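Local atomic coordinates of SidF, inhibitor of growth family, member 3 (Legionella pneumophila subsp. pneumophila, PDB entry 4FYE), a protein that probably removes the 3-phosphate from polyphosphorylated phosphoinositides, acting as a bacterial lipid phosphatase on membranes. Residues 656-661 and 725-730; 677-682 and 695-700. The protein carries 1 engineered substitution. All blocks are in the same frame, centred on the assembly; numbering follows the deposited sequence.

How the contacts relate
Two small, buried contacts show how loops and short helices can be packed against one helix, 652-668. Contact 1 sets helix 652-668 against the loop 725-730; contact 2 joins the short helix 678-681 to the end of helix 692-699, all within the chain between the two segments of contact 1. Neither is a surface contact, and their centres lie about 7 Å apart. Each turns on a phenylalanine ring, but the chemistry differs: a lysine bonds a carbonyl and covers the ring in contact 1, whereas leucine methyls and a carboxylate pack against the end of the ring in contact 2. Asp697 links them, its OD2 lying 2.9 Å from Ala728 N in a probable hydrogen bond.

Contact 1: 656-661 and 725-730; sequences LAQKIV and ANFADN
Lys659 reaches from its helix to the loop at Asn726 and Phe727, a buried helix-to-loop contact in which one lysine pairs a backbone carbonyl with a cation-pi contact. CB and CG lead away from the helix, and the bend at chi2 (65°) turns the chain toward the loop. CD then lies obliquely to the Phe727 ring, 3.9 Å from CE1, and CE passes CZ at the same distance. At the tip, NZ donates a hydrogen bond of 2.9 Å to Asn726 O, in the carbonyl plane with a C=O...N angle of 150°. The ammonium also stands over the ring face, 4.8 Å from the Phe727 centroid. In so buried a place, both partners would stabilise its charge. Gln658, its chain extended, brings CD to the ring edge, 3.8 Å from Phe727 CD1, with amide and ring planes 65° apart. The Asn726 side chain is held by Arg683 and Gly621. Arg655 makes a second cation-pi contact with Phe727 and a salt bridge to Asp729. Helix 652-668 packs on strand 641-645 and helix 626-637, and also touches strand 247-254; the loop 725-730 falls, in chain order, between helices 701-712 and 733-741.

Contact 2: 677-682 and 695-700; sequences GEFLDH and QLDREL
The Phe679 ring packs against Leu696, Asp697 and Leu700 of the segment 695-700, a largely apolar packing of a helix aromatic between short helical segments. The apolar contacts come from two leucines, Leu696 and Leu700, four residues apart. Leu696 CD1 lies 3.8 Å from Phe679 CE2, the two side chains crossing at about a right angle. The Leu700 and Phe679 side chains approach each other from opposite directions, Leu700 CD1 lying 3.8 Å from Phe679 CZ. Both methyls approach the ring obliquely. CG of Phe679 is anti to the backbone N (chi1 -173°), which extends the ring from the helix into this group.

A carboxylate oxygen packs against the same end of the ring: Asp697 OD1 is 3.7 Å from Phe679 CZ, with carboxylate and ring planes 85° apart. No hydrogen bond joins the two segments. The other oxygen, OD2, is held by Ala728 N and by a salt bridge to Arg684. That arginine also makes a cation-pi contact with Phe679 and bonds the carbonyls of Phe679 and His682, so it ties the short helix to the aspartate.

Within the backbone, Gly677 occupies the N-cap position, and its O accepts a bond of 2.9 Å from Asp681 N. Helix 652-668 lies beside both segments, Trp666 touching Phe679 and Gln658 touching Leu700, while Leu696 reaches Phe189 on strand 184-189, within the six-stranded mixed sheet.

Contact 1: 656-661 and 725-730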
# COMPACT_ATOMS: atom_id res chain seq x y z
N LEU A 656 3.85 -7.77 1.07
CA LEU A 656 3.15 -7.57 2.29
C LEU A 656 1.63 -7.44 1.94
O LEU A 656 0.79 -8.07 2.63
CB LEU A 656 3.68 -6.33 3.02
CG LEU A 656 2.93 -6.08 4.32
CD1 LEU A 656 3.08 -7.15 5.45
CD2 LEU A 656 3.36 -4.71 4.75
N ALA A 657 1.27 -6.66 0.90
CA ALA A 657 -0.17 -6.54 0.55
C ALA A 657 -0.80 -7.91 0.24
O ALA A 657 -1.97 -8.17 0.60
CB ALA A 657 -0.40 -5.55 -0.60
N GLN A 658 0.01 -8.82 -0.34
CA GLN A 658 -0.45 -10.17 -0.68
C GLN A 658 -0.74 -10.96 0.59
O GLN A 658 -1.72 -11.70 0.67
CB GLN A 658 0.65 -10.92 -1.48
CG GLN A 658 0.44 -12.45 -1.56
CD GLN A 658 1.49 -13.29 -2.41
OE1 GLN A 658 1.43 -14.54 -2.42
NE2 GLN A 658 2.43 -12.64 -3.06
N LYS A 659 0.14 -10.88 1.57
CA LYS A 659 -0.09 -11.53 2.86
C LYS A 659 -1.36 -10.97 3.53
O LYS A 659 -2.19 -11.72 4.07
CB LYS A 659 1.16 -11.30 3.72
CG LYS A 659 1.97 -12.53 4.07
CD LYS A 659 2.62 -13.23 2.93
CE LYS A 659 3.45 -14.44 3.39
NZ LYS A 659 2.78 -15.81 3.35
N ILE A 660 -1.59 -9.66 3.47
CA ILE A 660 -2.73 -9.11 4.24
C ILE A 660 -4.01 -9.42 3.50
O ILE A 660 -5.01 -9.78 4.13
CB ILE A 660 -2.60 -7.58 4.35
CG1 ILE A 660 -1.43 -7.24 5.26
CG2 ILE A 660 -3.87 -6.96 4.87
CD1 ILE A 660 -0.80 -5.92 4.91
N VAL A 661 -4.02 -9.26 2.16
CA VAL A 661 -5.27 -9.44 1.45
C VAL A 661 -5.60 -10.92 1.52
O VAL A 661 -6.74 -11.27 1.73
CB VAL A 661 -5.24 -9.02 -0.04
CG1 VAL A 661 -6.63 -8.76 -0.52
CG2 VAL A 661 -4.52 -7.74 -0.24
N ALA A 725 8.88 -21.58 1.32
CA ALA A 725 7.63 -22.08 1.82
C ALA A 725 6.62 -20.99 2.18
O ALA A 725 5.43 -21.29 2.40
CB ALA A 725 7.94 -22.98 2.99
N ASN A 726 7.09 -19.72 2.22
CA ASN A 726 6.24 -18.52 2.37
C ASN A 726 5.36 -18.13 1.21
O ASN A 726 4.42 -17.34 1.44
CB ASN A 726 7.04 -17.28 2.77
CG ASN A 726 7.58 -17.38 4.20
OD1 ASN A 726 7.02 -18.09 5.01
ND2 ASN A 726 8.68 -16.64 4.50
N PHE A 727 5.62 -18.64 -0.01
CA PHE A 727 4.85 -18.23 -1.17
C PHE A 727 4.57 -19.38 -2.15
O PHE A 727 5.42 -20.24 -2.40
CB PHE A 727 5.60 -17.10 -1.87
CG PHE A 727 5.67 -15.83 -1.05
CD1 PHE A 727 4.63 -14.94 -1.03
CD2 PHE A 727 6.82 -15.54 -0.30
CE1 PHE A 727 4.72 -13.78 -0.25
CE2 PHE A 727 6.92 -14.38 0.44
CZ PHE A 727 5.85 -13.51 0.48
N ALA A 728 3.36 -19.38 -2.69
CA ALA A 728 2.95 -20.33 -3.71
C ALA A 728 3.84 -20.23 -4.94
O ALA A 728 4.20 -21.24 -5.56
CB ALA A 728 1.52 -20.07 -4.10
N ASP A 729 4.27 -19.03 -5.29
CA ASP A 729 4.99 -18.85 -6.56
C ASP A 729 6.55 -18.89 -6.36
O ASP A 729 7.07 -18.84 -5.27
CB ASP A 729 4.60 -17.54 -7.21
CG ASP A 729 5.25 -16.38 -6.52
OD1 ASP A 729 4.79 -16.09 -5.40
OD2 ASP A 729 6.28 -15.82 -7.02
N ASN A 730 7.28 -18.96 -7.45
CA ASN A 730 8.68 -19.21 -7.36
C ASN A 730 9.53 -17.96 -7.76
O ASN A 730 10.71 -18.10 -8.05
CB ASN A 730 8.97 -20.36 -8.27
CG ASN A 730 8.68 -20.07 -9.79
OD1 ASN A 730 8.43 -18.94 -10.20
ND2 ASN A 730 8.77 -21.10 -10.63

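Contact 2: 677-682 and 695-700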
# COMPACT_ATOMS: atom_id res chain seq x y z
N GLY A 677 -4.79 -18.17 11.73
CA GLY A 677 -3.37 -18.16 11.37
C GLY A 677 -2.97 -19.13 10.24
O GLY A 677 -1.84 -19.10 9.74
N GLU A 678 -3.89 -19.98 9.81
CA GLU A 678 -3.56 -20.94 8.76
C GLU A 678 -2.89 -20.32 7.52
O GLU A 678 -1.89 -20.85 7.04
CB GLU A 678 -4.79 -21.71 8.33
CG GLU A 678 -4.53 -23.18 8.00
CD GLU A 678 -5.74 -24.05 8.29
OE1 GLU A 678 -6.83 -23.49 8.62
OE2 GLU A 678 -5.59 -25.30 8.19
N PHE A 679 -3.45 -19.21 7.03
CA PHE A 679 -3.00 -18.61 5.80
C PHE A 679 -1.57 -18.17 6.01
O PHE A 679 -0.78 -18.19 5.09
CB PHE A 679 -3.86 -17.41 5.36
CG PHE A 679 -3.48 -16.91 4.01
CD1 PHE A 679 -2.52 -15.95 3.87
CD2 PHE A 679 -4.00 -17.49 2.89
CE1 PHE A 679 -2.12 -15.51 2.63
CE2 PHE A 679 -3.59 -17.08 1.65
CZ PHE A 679 -2.63 -16.09 1.52
N LEU A 680 -1.21 -17.78 7.21
CA LEU A 680 0.18 -17.37 7.40
C LEU A 680 1.14 -18.53 7.71
O LEU A 680 2.21 -18.56 7.16
CB LEU A 680 0.28 -16.28 8.44
CG LEU A 680 -0.33 -14.90 8.15
CD1 LEU A 680 -0.01 -14.03 9.37
CD2 LEU A 680 0.31 -14.34 6.86
N ASP A 681 0.72 -19.48 8.54
CA ASP A 681 1.58 -20.53 9.07
C ASP A 681 1.75 -21.64 8.06
O ASP A 681 2.82 -22.28 8.02
CB ASP A 681 0.99 -21.10 10.38
CG ASP A 681 0.83 -20.01 11.51
OD1 ASP A 681 1.48 -18.93 11.40
OD2 ASP A 681 0.06 -20.25 12.50
N HIS A 682 0.72 -21.87 7.24
CA HIS A 682 0.77 -22.96 6.25
C HIS A 682 2.04 -22.88 5.41
O HIS A 682 2.39 -21.82 4.88
CB HIS A 682 -0.49 -23.08 5.36
CG HIS A 682 -0.45 -24.32 4.46
ND1 HIS A 682 0.15 -24.31 3.22
CD2 HIS A 682 -0.84 -25.64 4.70
CE1 HIS A 682 0.10 -25.54 2.69
NE2 HIS A 682 -0.50 -26.36 3.59
N GLN A 695 -3.74 -22.85 -2.69
CA GLN A 695 -4.52 -22.62 -3.88
C GLN A 695 -4.96 -21.13 -3.92
O GLN A 695 -4.92 -20.48 -4.98
CB GLN A 695 -5.72 -23.59 -3.94
CG GLN A 695 -6.37 -23.57 -5.32
CD GLN A 695 -7.85 -24.00 -5.38
OE1 GLN A 695 -8.61 -23.45 -6.20
NE2 GLN A 695 -8.26 -24.98 -4.53
N LEU A 696 -5.35 -20.60 -2.76
CA LEU A 696 -5.63 -19.16 -2.68
C LEU A 696 -4.35 -18.40 -2.97
O LEU A 696 -4.34 -17.43 -3.73
CB LEU A 696 -6.13 -18.78 -1.28
CG LEU A 696 -7.16 -17.64 -1.14
CD1 LEU A 696 -7.15 -16.98 0.23
CD2 LEU A 696 -7.21 -16.56 -2.20
N ASP A 697 -3.26 -18.82 -2.34
CA ASP A 697 -2.06 -18.05 -2.45
C ASP A 697 -1.71 -17.94 -3.97
O ASP A 697 -1.25 -16.94 -4.40
CB ASP A 697 -0.93 -18.67 -1.59
CG ASP A 697 0.19 -17.68 -1.23
OD1 ASP A 697 -0.06 -16.44 -1.14
OD2 ASP A 697 1.33 -18.14 -0.98
N ARG A 698 -2.03 -18.97 -4.76
CA ARG A 698 -1.72 -19.00 -6.17
C ARG A 698 -2.44 -17.89 -6.86
O ARG A 698 -1.96 -17.36 -7.85
CB ARG A 698 -2.05 -20.35 -6.80
CG ARG A 698 -1.02 -21.41 -6.45
CD ARG A 698 -1.35 -22.70 -7.10
NE ARG A 698 -0.29 -23.69 -6.90
CZ ARG A 698 -0.38 -24.97 -7.31
NH1 ARG A 698 -1.49 -25.38 -7.90
NH2 ARG A 698 0.65 -25.83 -7.14
N GLU A 699 -3.53 -17.43 -6.29
CA GLU A 699 -4.33 -16.45 -7.03
C GLU A 699 -3.66 -15.06 -6.97
O GLU A 699 -3.72 -14.29 -7.94
CB GLU A 699 -5.75 -16.35 -6.49
CG GLU A 699 -6.64 -17.59 -6.58
CD GLU A 699 -6.91 -17.99 -8.02
OE1 GLU A 699 -7.49 -19.06 -8.19
OE2 GLU A 699 -6.53 -17.28 -8.98
N LEU A 700 -2.99 -14.78 -5.85
CA LEU A 700 -2.62 -13.42 -5.47
C LEU A 700 -1.48 -12.76 -6.25
O LEU A 700 -1.27 -11.56 -6.15
CB LEU A 700 -2.34 -13.37 -3.97
CG LEU A 700 -3.45 -14.15 -3.26
CD1 LEU A 700 -3.04 -14.38 -1.82
CD2 LEU A 700 -4.75 -13.36 -3.34